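Local coordinates for protein diguanylate cyclase (Xanthomonas campestris pv. campestris, PDB 5H5O) that binds cyclic GMP through its cyclic nucleotide-binding domain, the part present here, and probably makes cyclic di-GMP from GTP through a GGDEF domain elsewhere in the full-length protein, at residues E92-H95 with D96-Q99. Sequence-based numbering, arbitrary orientation.
Sequences ELAH and DDFQ
A94 and D97 meet where strand 88-93 runs out and helix 95-104 begins, a local N-terminal helix cap within the cyclic nucleotide-binding domain. A94 is the N-cap residue, and its backbone N lies 3.0 Å from D97 OD2 in a nearly straight hydrogen bond (160°), the backbone-to-side-chain half of a capping box. Alanine has no side-chain acceptor for the N-H of D97, so only one half of the box can form; its small CB lies beside OD2 and does not crowd the carboxylate's approach. CG of D97 is set beside its own backbone N (chi1 -61°), which brings OD2 back to the A94 N-H, met from above the carboxylate plane, 39° out of it. An acid suits this first turn, where its negative charge would probably be favoured by the helix dipole. D97 OD1 also forms a salt bridge with R100, three residues on. Hydrogen bonds from F98 N to A94 O (2.9 Å) and Q99 N to H95 O (3.0 Å) open the helix.

On the inner side, L93 slides past D97, CD2 lying 3.5 Å from D97 CB, while CD1 touches F98 CB at 3.5 Å and lies near the plane of the ring, at its edge. Buried L93 also packs on M39, and F98 reaches L71, L72, V109 and L113, so the junction is packed between strand 39-44 and helices 68-72 and 106-121.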
loop_
_atom_site.group_PDB
_atom_site.type_symbol
_atom_site.label_atom_id
_atom_site.label_comp_id
_atom_site.label_asym_id
_atom_site.label_seq_id
_atom_site.Cartn_x
_atom_site.Cartn_y
_atom_site.Cartn_z
ATOM N N GLU A 92 -12.928 15.032 4.778
ATOM C CA GLU A 92 -13.518 13.715 4.597
ATOM C C GLU A 92 -13.570 13.377 3.107
ATOM O O GLU A 92 -14.181 14.096 2.318
ATOM C CB GLU A 92 -14.907 13.685 5.211
ATOM C CG GLU A 92 -15.680 12.391 5.029
ATOM C CD GLU A 92 -17.064 12.473 5.655
ATOM O OE1 GLU A 92 -17.162 12.643 6.886
ATOM O OE2 GLU A 92 -18.053 12.376 4.909
ATOM N N LEU A 93 -12.921 12.277 2.732
ATOM C CA LEU A 93 -12.826 11.866 1.336
ATOM C C LEU A 93 -13.529 10.520 1.125
ATOM O O LEU A 93 -13.087 9.492 1.629
ATOM C CB LEU A 93 -11.353 11.772 0.961
ATOM C CG LEU A 93 -10.787 11.982 -0.448
ATOM C CD1 LEU A 93 -10.656 10.685 -1.147
ATOM C CD2 LEU A 93 -11.540 13.012 -1.308
ATOM N N ALA A 94 -14.635 10.543 0.389
ATOM C CA ALA A 94 -15.436 9.349 0.162
ATOM C C ALA A 94 -14.918 8.524 -1.009
ATOM O O ALA A 94 -14.157 9.008 -1.850
ATOM C CB ALA A 94 -16.915 9.724 -0.057
ATOM N N HIS A 95 -15.356 7.270 -1.049
ATOM C CA HIS A 95 -14.973 6.322 -2.087
ATOM C C HIS A 95 -15.092 6.908 -3.494
ATOM O O HIS A 95 -14.144 6.844 -4.279
ATOM C CB HIS A 95 -15.844 5.064 -1.964
ATOM C CG HIS A 95 -15.514 3.999 -2.960
ATOM N ND1 HIS A 95 -16.116 3.927 -4.199
ATOM C CD2 HIS A 95 -14.643 2.964 -2.900
ATOM C CE1 HIS A 95 -15.630 2.889 -4.857
ATOM N NE2 HIS A 95 -14.734 2.290 -4.093
ATOM N N ASP A 96 -16.259 7.475 -3.804
ATOM C CA ASP A 96 -16.512 8.087 -5.108
ATOM C C ASP A 96 -15.616 9.294 -5.363
ATOM O O ASP A 96 -15.171 9.511 -6.499
ATOM C CB ASP A 96 -17.982 8.508 -5.242
ATOM C CG ASP A 96 -18.926 7.319 -5.392
ATOM O OD1 ASP A 96 -18.444 6.207 -5.712
ATOM O OD2 ASP A 96 -20.152 7.505 -5.197
ATOM N N ASP A 97 -15.360 10.076 -4.308
ATOM C CA ASP A 97 -14.480 11.235 -4.401
ATOM C C ASP A 97 -13.091 10.767 -4.816
ATOM O O ASP A 97 -12.451 11.363 -5.680
ATOM C CB ASP A 97 -14.363 11.965 -3.044
ATOM C CG ASP A 97 -15.692 12.504 -2.529
ATOM O OD1 ASP A 97 -16.615 12.716 -3.344
ATOM O OD2 ASP A 97 -15.810 12.723 -1.296
ATOM N N PHE A 98 -12.617 9.700 -4.179
ATOM C CA PHE A 98 -11.289 9.189 -4.476
ATOM C C PHE A 98 -11.217 8.687 -5.918
ATOM O O PHE A 98 -10.228 8.938 -6.618
ATOM C CB PHE A 98 -10.880 8.085 -3.488
ATOM C CG PHE A 98 -9.530 7.490 -3.772
ATOM C CD1 PHE A 98 -8.370 8.192 -3.475
ATOM C CD2 PHE A 98 -9.417 6.227 -4.357
ATOM C CE1 PHE A 98 -7.121 7.651 -3.744
ATOM C CE2 PHE A 98 -8.169 5.673 -4.630
ATOM C CZ PHE A 98 -7.016 6.384 -4.325
ATOM N N GLN A 99 -12.265 7.999 -6.370
ATOM C CA GLN A 99 -12.282 7.555 -7.758
ATOM C C GLN A 99 -12.227 8.747 -8.712
ATOM O O GLN A 99 -11.551 8.684 -9.741
ATOM C CB GLN A 99 -13.492 6.671 -8.071
ATOM C CG GLN A 99 -13.548 6.257 -9.537
ATOM C CD GLN A 99 -12.280 5.528 -9.990
ATOM O OE1 GLN A 99 -11.665 5.889 -10.991
ATOM N NE2 GLN A 99 -11.883 4.509 -9.240
#